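PDB 1VKO: inositol-3-phosphate synthase from Caenorhabditis elegans, which binds NAD in a Rossmann-type domain and belongs to the myo-inositol-1-phosphate synthase family of enzymes, here forming an assembly of four chains. Local coordinates for residues V38-F43 with S67-L72; K73-G78 with L454-S459; D163-E168 with F187-V192. All blocks are in the same frame, centred on the assembly; numbering follows the deposited sequence.

Overall arrangement
The three contacts lie in series or nested along one chain. Interaction 1 pairs the ends of the long hairpin of strands 38-53 and 56-71, and interaction 2 takes up the chain immediately afterwards, where residues 73-78 pass residues 454-459, on helix 440-458, and enter strand 77-82; their centres are about 15 Å apart. Interaction 3 falls inside the sequence loop that interaction 2 closes, with about 27 Å between centres and about 13 Å between nearest atoms. It stands about 42 Å from interaction 1, centre to centre. Strand 77-82 belongs to the parallel sheet of the Rossmann-type domain; in interaction 3 the side chain of Leu-166 is about 8 Å from bound NAD.

Interaction 1: residues V38-F43 with S67-L72; sequences VLESRF and SFKTVL
The side chains of Phe-43 and Phe-68 lie side by side, pointing the same way. Phe-43 CB comes up to the edge of the Phe-68 ring, near its plane, 3.4 Å from CE2; in return, Phe-68 CE2 approaches the Phe-43 ring obliquely, 4.0 Å from CD2. Ser-41 O also meets the Phe-68 ring obliquely, near CD2. The first torsions set this up: Phe-43 CG is anti to its backbone N (chi1 169°), whereas Phe-68 CG is anti to its carbonyl carbon. Both side chains also touch Ala-511 of helix 498-513, and the second subunit adds Asp-518 against Phe-43 and Ile-523 against Phe-68.

The backbone evidence identifies an antiparallel beta hairpin, strands 38-53 and 56-71, whose local axes run at 162° to each other. Leu-39 with Thr-70 and Ser-41 with Phe-68 are hydrogen-bonded pairs, each joined by two N-H to O=C bonds. The one from Phe-68 N to Ser-41 O, 2.7 Å long, is nearly straight, with 173° at the hydrogen. Between them, Glu-40 faces Lys-69 in a non-hydrogen-bonded pair, and Glu-40 CA makes a CA-H...O contact of 3.1 Å with Phe-68 O. A water donates to Leu-39 O at 2.9 Å and accepts from Thr-70 OG1 at 2.6 Å, tying that pair together on the Phe-68 face.

On the other face, Val-38 CG2 lies 4.0 Å from Lys-69 CD, the two side chains crossing obliquely. Glu-40 OE2 stands 2.7 Å from Ser-67 OG, a hydroxyl whose hydrogen bond is with Tyr-469 OH; the ring of Tyr-469 takes the ammonium of Lys-69 in a cation-pi contact.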
loop_
_atom_site.group_PDB
_atom_site.type_symbol
_atom_site.label_atom_id
_atom_site.label_comp_id
_atom_site.label_asym_id
_atom_site.label_seq_id
_atom_site.Cartn_x
_atom_site.Cartn_y
_atom_site.Cartn_z
ATOM N N VAL A 38 -29.749 -8.500 -43.390
ATOM C CA VAL A 38 -29.556 -9.335 -42.219
ATOM C C VAL A 38 -28.550 -10.412 -42.612
ATOM O O VAL A 38 -28.382 -10.696 -43.798
ATOM C CB VAL A 38 -30.891 -9.930 -41.613
ATOM C CG1 VAL A 38 -32.113 -9.145 -42.060
ATOM C CG2 VAL A 38 -31.047 -11.410 -41.902
ATOM N N LEU A 39 -27.866 -10.975 -41.619
ATOM C CA LEU A 39 -26.855 -11.999 -41.831
ATOM C C LEU A 39 -27.253 -13.285 -41.114
ATOM O O LEU A 39 -27.425 -13.308 -39.891
ATOM C CB LEU A 39 -25.504 -11.508 -41.302
ATOM C CG LEU A 39 -24.271 -12.351 -41.622
ATOM C CD1 LEU A 39 -23.553 -11.775 -42.816
ATOM C CD2 LEU A 39 -23.349 -12.401 -40.438
ATOM N N GLU A 40 -27.386 -14.358 -41.881
ATOM C CA GLU A 40 -27.704 -15.663 -41.311
ATOM C C GLU A 40 -26.444 -16.463 -41.052
ATOM O O GLU A 40 -25.540 -16.518 -41.893
ATOM C CB GLU A 40 -28.651 -16.464 -42.202
ATOM C CG GLU A 40 -29.406 -17.559 -41.450
ATOM C CD GLU A 40 -29.418 -18.901 -42.177
ATOM O OE1 GLU A 40 -29.786 -18.957 -43.389
ATOM O OE2 GLU A 40 -29.062 -19.909 -41.513
ATOM N N SER A 41 -26.395 -17.093 -39.888
ATOM C CA SER A 41 -25.155 -17.673 -39.422
ATOM C C SER A 41 -25.400 -18.953 -38.637
ATOM O O SER A 41 -25.976 -18.927 -37.553
ATOM C CB SER A 41 -24.418 -16.645 -38.562
ATOM O OG SER A 41 -23.093 -17.055 -38.311
ATOM N N ARG A 42 -24.966 -20.075 -39.191
ATOM C CA ARG A 42 -25.170 -21.368 -38.543
ATOM C C ARG A 42 -23.948 -21.662 -37.705
ATOM O O ARG A 42 -22.830 -21.613 -38.201
ATOM C CB ARG A 42 -25.475 -22.482 -39.575
ATOM C CG ARG A 42 -25.098 -23.934 -39.176
ATOM C CD ARG A 42 -25.346 -24.979 -40.281
ATOM N NE ARG A 42 -25.304 -24.424 -41.652
ATOM C CZ ARG A 42 -26.374 -24.030 -42.369
ATOM N NH1 ARG A 42 -27.601 -24.125 -41.867
ATOM N NH2 ARG A 42 -26.223 -23.538 -43.593
ATOM N N PHE A 43 -24.180 -21.934 -36.426
ATOM C CA PHE A 43 -23.121 -22.236 -35.467
ATOM C C PHE A 43 -23.397 -23.591 -34.824
ATOM O O PHE A 43 -24.496 -23.825 -34.349
ATOM C CB PHE A 43 -23.069 -21.127 -34.416
ATOM C CG PHE A 43 -22.196 -21.438 -33.226
ATOM C CD1 PHE A 43 -20.811 -21.554 -33.363
ATOM C CD2 PHE A 43 -22.764 -21.605 -31.964
ATOM C CE1 PHE A 43 -20.005 -21.844 -32.255
ATOM C CE2 PHE A 43 -21.972 -21.900 -30.865
ATOM C CZ PHE A 43 -20.585 -22.013 -31.016
ATOM N N SER A 67 -29.020 -21.473 -35.629
ATOM C CA SER A 67 -29.076 -20.672 -36.842
ATOM C C SER A 67 -29.381 -19.244 -36.446
ATOM O O SER A 67 -30.473 -18.967 -35.993
ATOM C CB SER A 67 -30.128 -21.216 -37.817
ATOM O OG SER A 67 -30.024 -20.561 -39.071
ATOM N N PHE A 68 -28.411 -18.343 -36.571
ATOM C CA PHE A 68 -28.596 -16.958 -36.118
ATOM C C PHE A 68 -28.989 -16.075 -37.278
ATOM O O PHE A 68 -28.524 -16.273 -38.404
ATOM C CB PHE A 68 -27.320 -16.361 -35.481
ATOM C CG PHE A 68 -26.762 -17.164 -34.336
ATOM C CD1 PHE A 68 -27.416 -17.226 -33.124
ATOM C CD2 PHE A 68 -25.583 -17.858 -34.482
ATOM C CE1 PHE A 68 -26.901 -17.992 -32.066
ATOM C CE2 PHE A 68 -25.051 -18.611 -33.419
ATOM C CZ PHE A 68 -25.708 -18.677 -32.222
ATOM N N LYS A 69 -29.817 -15.080 -37.000
ATOM C CA LYS A 69 -29.973 -13.984 -37.935
ATOM C C LYS A 69 -29.609 -12.739 -37.178
ATOM O O LYS A 69 -30.051 -12.581 -36.039
ATOM C CB LYS A 69 -31.411 -13.871 -38.490
ATOM C CG LYS A 69 -31.738 -14.722 -39.728
ATOM C CD LYS A 69 -33.152 -14.347 -40.239
ATOM C CE LYS A 69 -33.553 -15.019 -41.577
ATOM N NZ LYS A 69 -33.924 -16.456 -41.434
ATOM N N THR A 70 -28.816 -11.869 -37.810
ATOM C CA THR A 70 -28.409 -10.604 -37.215
ATOM C C THR A 70 -28.678 -9.438 -38.124
ATOM O O THR A 70 -28.010 -9.301 -39.142
ATOM C CB THR A 70 -26.895 -10.607 -36.892
ATOM O OG1 THR A 70 -26.597 -11.666 -35.979
ATOM C CG2 THR A 70 -26.519 -9.342 -36.108
ATOM N N VAL A 71 -29.611 -8.562 -37.760
ATOM C CA VAL A 71 -29.774 -7.346 -38.549
ATOM C C VAL A 71 -28.454 -6.570 -38.512
ATOM O O VAL A 71 -27.860 -6.379 -37.447
ATOM C CB VAL A 71 -30.986 -6.490 -38.112
ATOM C CG1 VAL A 71 -31.104 -5.214 -38.984
ATOM C CG2 VAL A 71 -32.286 -7.309 -38.202
ATOM N N LEU A 72 -27.954 -6.182 -39.680
ATOM C CA LEU A 72 -26.622 -5.581 -39.753
ATOM C C LEU A 72 -26.598 -4.065 -39.602
ATOM O O LEU A 72 -25.560 -3.506 -39.263
ATOM C CB LEU A 72 -25.905 -5.970 -41.050
ATOM C CG LEU A 72 -25.376 -7.394 -41.242
ATOM C CD1 LEU A 72 -24.731 -7.507 -42.607
ATOM C CD2 LEU A 72 -24.380 -7.798 -40.181
HETATM O O HOH W 1 -25.930 -13.685 -37.470
#

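Interaction 2: residues K73-G78 with L454-S459; sequences KPRKTG and LTELAS
Glu-456 reaches from the last turns of helix 440-458 to the backbone of Arg-75, whose N-H donates to OE2 over 3.1 Å with 163° at the hydrogen. The segment it meets is the lead-in to strand 77-82, a strand of the parallel sheet in the Rossmann-type domain, so the bond joins this helix to the loop two residues ahead of the strand. The donor arrives from well above the carboxylate plane. The same oxygen rests against the aliphatic part of Arg-75, 3.4 Å from CB, and the two side chains cross at about a right angle. Pro-74 CB lies 3.9 Å from the other carboxylate oxygen, OE1, while Thr-77 OG1 approaches Glu-456 CG at 3.3 Å.

The guanidinium does not pair with this carboxylate: Arg-75 NH1 is 4.7 Å from Glu-456 OE2, too far for a salt bridge, although the opposite charges should still attract. It turns instead to the main chain of Ser-459, where NH1 gives a weak hydrogen bond to Ser-459 O and Ser-459 OG lies at the guanidinium edge, in its plane.

A second shell surrounds these groups. Glu-456 CG stands anti to its backbone N (chi1 -165°), which puts CG against Thr-77 OG1; the chain then bends at chi2 (-76°), and Arg-460 forms a salt bridge to OE1, giving the buried acid a charged partner. Cys-242, on strand 242-247, touches the side chains of both Glu-456 and Thr-77. Thr-77 OG1 donates to Arg-75 O, a side-chain to main-chain bond within 73-78. On the helix side, the Ser-459 hydroxyl donates back to the main chain, OG to Glu-456 O, at 2.7 Å.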
loop_
_atom_site.group_PDB
_atom_site.type_symbol
_atom_site.label_atom_id
_atom_site.label_comp_id
_atom_site.label_asym_id
_atom_site.label_seq_id
_atom_site.Cartn_x
_atom_site.Cartn_y
_atom_site.Cartn_z
ATOM N N LYS A 73 -27.712 -3.393 -39.887
ATOM C CA LYS A 73 -27.756 -1.948 -39.675
ATOM C C LYS A 73 -28.280 -1.652 -38.282
ATOM O O LYS A 73 -29.396 -2.055 -37.959
ATOM C CB LYS A 73 -28.588 -1.214 -40.726
ATOM C CG LYS A 73 -28.200 0.253 -40.843
ATOM C CD LYS A 73 -29.403 1.169 -40.980
ATOM C CE LYS A 73 -29.777 1.411 -42.434
ATOM N NZ LYS A 73 -30.972 2.315 -42.589
ATOM N N PRO A 74 -27.462 -1.006 -37.443
ATOM C CA PRO A 74 -27.923 -0.581 -36.126
ATOM C C PRO A 74 -29.109 0.364 -36.265
ATOM O O PRO A 74 -29.107 1.223 -37.145
ATOM C CB PRO A 74 -26.687 0.104 -35.530
ATOM C CG PRO A 74 -25.532 -0.590 -36.221
ATOM C CD PRO A 74 -26.028 -0.703 -37.637
ATOM N N ARG A 75 -30.122 0.163 -35.417
ATOM C CA ARG A 75 -31.321 0.995 -35.415
ATOM C C ARG A 75 -31.071 2.374 -34.786
ATOM O O ARG A 75 -30.125 2.549 -33.992
ATOM C CB ARG A 75 -32.440 0.284 -34.667
ATOM C CG ARG A 75 -33.200 -0.722 -35.512
ATOM C CD ARG A 75 -32.572 -2.112 -35.530
ATOM N NE ARG A 75 -33.412 -3.101 -36.215
ATOM C CZ ARG A 75 -34.031 -4.110 -35.621
ATOM N NH1 ARG A 75 -33.932 -4.304 -34.309
ATOM N NH2 ARG A 75 -34.744 -4.940 -36.344
ATOM N N LYS A 76 -31.916 3.351 -35.148
ATOM C CA LYS A 76 -31.827 4.703 -34.575
ATOM C C LYS A 76 -32.226 4.633 -33.118
ATOM O O LYS A 76 -33.331 4.188 -32.797
ATOM C CB LYS A 76 -32.707 5.701 -35.321
ATOM C CG LYS A 76 -32.343 7.144 -34.999
ATOM C CD LYS A 76 -33.339 8.149 -35.584
ATOM C CE LYS A 76 -32.871 9.555 -35.250
ATOM N NZ LYS A 76 -33.882 10.594 -35.572
ATOM N N THR A 77 -31.342 5.078 -32.241
ATOM C CA THR A 77 -31.416 4.682 -30.820
ATOM C C THR A 77 -31.438 5.826 -29.815
ATOM O O THR A 77 -30.532 6.641 -29.759
ATOM C CB THR A 77 -30.255 3.701 -30.526
ATOM O OG1 THR A 77 -30.497 2.497 -31.259
ATOM C CG2 THR A 77 -30.230 3.225 -29.079
ATOM N N GLY A 78 -32.496 5.882 -29.021
ATOM C CA GLY A 78 -32.572 6.863 -27.937
ATOM C C GLY A 78 -32.289 6.187 -26.613
ATOM O O GLY A 78 -32.722 5.051 -26.394
ATOM N N LEU A 454 -24.807 -2.986 -26.221
ATOM C CA LEU A 454 -25.026 -4.411 -26.329
ATOM C C LEU A 454 -26.508 -4.756 -26.345
ATOM O O LEU A 454 -26.894 -5.788 -26.912
ATOM C CB LEU A 454 -24.313 -5.130 -25.182
ATOM C CG LEU A 454 -22.811 -4.987 -25.297
ATOM C CD1 LEU A 454 -22.158 -5.290 -23.995
ATOM C CD2 LEU A 454 -22.206 -5.820 -26.466
ATOM N N THR A 455 -27.343 -3.907 -25.729
ATOM C CA THR A 455 -28.792 -4.125 -25.744
ATOM C C THR A 455 -29.393 -3.956 -27.145
ATOM O O THR A 455 -30.133 -4.822 -27.604
ATOM C CB THR A 455 -29.511 -3.225 -24.743
ATOM O OG1 THR A 455 -29.108 -3.576 -23.416
ATOM C CG2 THR A 455 -31.015 -3.533 -24.746
ATOM N N GLU A 456 -29.065 -2.845 -27.807
ATOM C CA GLU A 456 -29.532 -2.594 -29.168
ATOM C C GLU A 456 -29.061 -3.695 -30.106
ATOM O O GLU A 456 -29.785 -4.087 -31.023
ATOM C CB GLU A 456 -29.039 -1.242 -29.676
ATOM C CG GLU A 456 -29.756 -0.732 -30.918
ATOM C CD GLU A 456 -29.330 -1.435 -32.189
ATOM O OE1 GLU A 456 -28.111 -1.653 -32.360
ATOM O OE2 GLU A 456 -30.211 -1.763 -33.034
ATOM N N LEU A 457 -27.842 -4.184 -29.882
ATOM C CA LEU A 457 -27.304 -5.267 -30.677
ATOM C C LEU A 457 -28.134 -6.510 -30.427
ATOM O O LEU A 457 -28.574 -7.155 -31.376
ATOM C CB LEU A 457 -25.822 -5.528 -30.380
ATOM C CG LEU A 457 -25.325 -6.914 -30.844
ATOM C CD1 LEU A 457 -25.358 -7.055 -32.388
ATOM C CD2 LEU A 457 -23.973 -7.267 -30.291
ATOM N N ALA A 458 -28.372 -6.854 -29.167
ATOM C CA ALA A 458 -29.174 -8.041 -28.887
ATOM C C ALA A 458 -30.589 -7.913 -29.498
ATOM O O ALA A 458 -31.222 -8.923 -29.884
ATOM C CB ALA A 458 -29.228 -8.315 -27.390
ATOM N N SER A 459 -31.077 -6.673 -29.598
ATOM C CA SER A 459 -32.398 -6.427 -30.148
ATOM C C SER A 459 -32.409 -6.780 -31.630
ATOM O O SER A 459 -33.482 -6.886 -32.218
ATOM C CB SER A 459 -32.855 -4.984 -29.903
ATOM O OG SER A 459 -32.518 -4.124 -30.974
#

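Interaction 3: residues D163-E168 with F187-V192; sequences DSNLYE and FMEPIV
With chi1 at 64°, Asn-165 CG sits between its own backbone N and carbonyl carbon, alongside Glu-189, whose CG is anti to its backbone N (chi1 -171°). The two side chains run side by side in the same direction, and Asn-165 CB comes within 3.1 Å of Glu-189 O. Tyr-167 flanks Glu-189 likewise, its CB 3.7 Å from Glu-189 CB. The polar ends of both have partners outside: Arg-185 forms a salt bridge with Glu-189 OE2, and Tyr-167 OH hydrogen-bonds Glu-182.

A main-chain hydrogen bond joins the segments. Leu-166 N donates to Ile-191 O over 2.9 Å, and the donor lies nearly in line with the carbonyl, the C=O...N angle being 163°. The acceptor ends a type I beta turn, Met-188 to Ile-191, closed by Ile-191 N to Met-188 O. The buried Leu-166 side chain packs on two others: Met-188 CE is 3.7 Å from its CB, and Ile-191 CB is 3.8 Å from its CG. Val-93 and Phe-97 of helix 87-100 add to the apolar cluster. At the other end, Val-192 CG2 packs on Asn-165 CB.

Asn-165 OD1 accepts from both Tyr-167 N and Glu-168 N, at 2.9 and 3.0 Å, while Glu-168 OE1 takes the Asn-165 N-H on its anti lone pair. The reciprocal pair between Asn-165 and Glu-168 is a capping box, with Tyr-167 N adding a second capping bond to OD1, at the start of helix 168-173.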
loop_
_atom_site.group_PDB
_atom_site.type_symbol
_atom_site.label_atom_id
_atom_site.label_comp_id
_atom_site.label_asym_id
_atom_site.label_seq_id
_atom_site.Cartn_x
_atom_site.Cartn_y
_atom_site.Cartn_z
ATOM N N ASP A 163 -33.614 20.038 -10.881
ATOM C CA ASP A 163 -33.840 20.693 -12.183
ATOM C C ASP A 163 -32.604 21.333 -12.821
ATOM O O ASP A 163 -32.688 21.861 -13.954
ATOM C CB ASP A 163 -35.019 21.685 -12.131
ATOM C CG ASP A 163 -34.715 22.903 -11.312
ATOM O OD1 ASP A 163 -33.719 22.883 -10.552
ATOM O OD2 ASP A 163 -35.417 23.930 -11.364
ATOM N N SER A 164 -31.471 21.306 -12.103
ATOM C CA SER A 164 -30.200 21.816 -12.606
ATOM C C SER A 164 -29.938 21.352 -14.020
ATOM O O SER A 164 -30.111 20.160 -14.328
ATOM C CB SER A 164 -29.057 21.353 -11.719
ATOM O OG SER A 164 -29.235 21.847 -10.406
ATOM N N ASN A 165 -29.520 22.284 -14.874
ATOM C CA ASN A 165 -29.176 21.967 -16.266
ATOM C C ASN A 165 -27.817 21.277 -16.290
ATOM O O ASN A 165 -27.014 21.457 -15.381
ATOM C CB ASN A 165 -29.114 23.246 -17.123
ATOM C CG ASN A 165 -28.018 24.184 -16.673
ATOM O OD1 ASN A 165 -26.820 23.938 -16.925
ATOM N ND2 ASN A 165 -28.401 25.238 -15.959
ATOM N N LEU A 166 -27.545 20.551 -17.367
ATOM C CA LEU A 166 -26.391 19.683 -17.464
ATOM C C LEU A 166 -25.050 20.393 -17.403
ATOM O O LEU A 166 -24.009 19.739 -17.265
ATOM C CB LEU A 166 -26.498 18.786 -18.710
ATOM C CG LEU A 166 -27.586 17.708 -18.651
ATOM C CD1 LEU A 166 -27.157 16.441 -19.335
ATOM C CD2 LEU A 166 -27.974 17.368 -17.224
ATOM N N TYR A 167 -25.067 21.725 -17.502
ATOM C CA TYR A 167 -23.856 22.510 -17.281
ATOM C C TYR A 167 -23.614 22.694 -15.784
ATOM O O TYR A 167 -22.523 22.401 -15.304
ATOM C CB TYR A 167 -23.891 23.837 -18.057
ATOM C CG TYR A 167 -22.806 24.835 -17.688
ATOM C CD1 TYR A 167 -21.462 24.582 -17.962
ATOM C CD2 TYR A 167 -23.132 26.022 -17.043
ATOM C CE1 TYR A 167 -20.479 25.510 -17.607
ATOM C CE2 TYR A 167 -22.173 26.944 -16.686
ATOM C CZ TYR A 167 -20.848 26.690 -16.964
ATOM O OH TYR A 167 -19.907 27.631 -16.592
ATOM N N GLU A 168 -24.635 23.118 -15.039
ATOM C CA GLU A 168 -24.532 23.232 -13.576
ATOM C C GLU A 168 -24.283 21.870 -12.979
ATOM O O GLU A 168 -23.630 21.715 -11.913
ATOM C CB GLU A 168 -25.835 23.730 -12.985
ATOM C CG GLU A 168 -26.310 25.111 -13.399
ATOM C CD GLU A 168 -27.691 25.436 -12.812
ATOM O OE1 GLU A 168 -28.664 24.679 -13.060
ATOM O OE2 GLU A 168 -27.809 26.446 -12.087
ATOM N N PHE A 187 -23.623 23.124 -25.180
ATOM C CA PHE A 187 -24.303 21.881 -25.518
ATOM C C PHE A 187 -25.103 21.346 -24.320
ATOM O O PHE A 187 -26.219 20.836 -24.469
ATOM C CB PHE A 187 -23.305 20.827 -25.993
ATOM C CG PHE A 187 -22.457 21.251 -27.169
ATOM C CD1 PHE A 187 -21.228 21.874 -26.968
ATOM C CD2 PHE A 187 -22.870 20.985 -28.480
ATOM C CE1 PHE A 187 -20.425 22.255 -28.042
ATOM C CE2 PHE A 187 -22.078 21.352 -29.548
ATOM C CZ PHE A 187 -20.849 21.993 -29.333
ATOM N N MET A 188 -24.525 21.485 -23.133
ATOM C CA MET A 188 -25.060 20.887 -21.928
ATOM C C MET A 188 -26.001 21.812 -21.247
ATOM O O MET A 188 -26.992 21.361 -20.668
ATOM C CB MET A 188 -23.936 20.595 -20.952
ATOM C CG MET A 188 -22.967 19.634 -21.459
ATOM S SD MET A 188 -23.627 17.962 -21.477
ATOM C CE MET A 188 -23.258 17.451 -19.773
ATOM N N GLU A 189 -25.686 23.109 -21.293
ATOM C CA GLU A 189 -26.494 24.103 -20.577
ATOM C C GLU A 189 -27.990 24.091 -20.953
ATOM O O GLU A 189 -28.829 24.157 -20.065
ATOM C CB GLU A 189 -25.876 25.524 -20.651
ATOM C CG GLU A 189 -26.558 26.542 -19.740
ATOM C CD GLU A 189 -25.871 27.896 -19.679
ATOM O OE1 GLU A 189 -25.328 28.368 -20.718
ATOM O OE2 GLU A 189 -25.880 28.487 -18.572
ATOM N N PRO A 190 -28.338 24.036 -22.244
ATOM C CA PRO A 190 -29.758 23.945 -22.638
ATOM C C PRO A 190 -30.474 22.716 -22.090
ATOM O O PRO A 190 -31.690 22.691 -22.113
ATOM C CB PRO A 190 -29.681 23.836 -24.170
ATOM C CG PRO A 190 -28.438 24.519 -24.516
ATOM C CD PRO A 190 -27.470 24.128 -23.438
ATOM N N ILE A 191 -29.746 21.700 -21.627
ATOM C CA ILE A 191 -30.411 20.462 -21.217
ATOM C C ILE A 191 -30.836 20.487 -19.749
ATOM O O ILE A 191 -30.020 20.562 -18.850
ATOM C CB ILE A 191 -29.575 19.214 -21.533
ATOM C CG1 ILE A 191 -28.939 19.307 -22.922
ATOM C CG2 ILE A 191 -30.449 17.959 -21.453
ATOM C CD1 ILE A 191 -27.883 18.226 -23.176
ATOM N N VAL A 192 -32.138 20.482 -19.529
ATOM C CA VAL A 192 -32.700 20.427 -18.193
ATOM C C VAL A 192 -33.530 19.152 -18.144
ATOM O O VAL A 192 -34.443 18.992 -18.955
ATOM C CB VAL A 192 -33.589 21.645 -17.906
ATOM C CG1 VAL A 192 -34.336 21.449 -16.585
ATOM C CG2 VAL A 192 -32.738 22.917 -17.841
#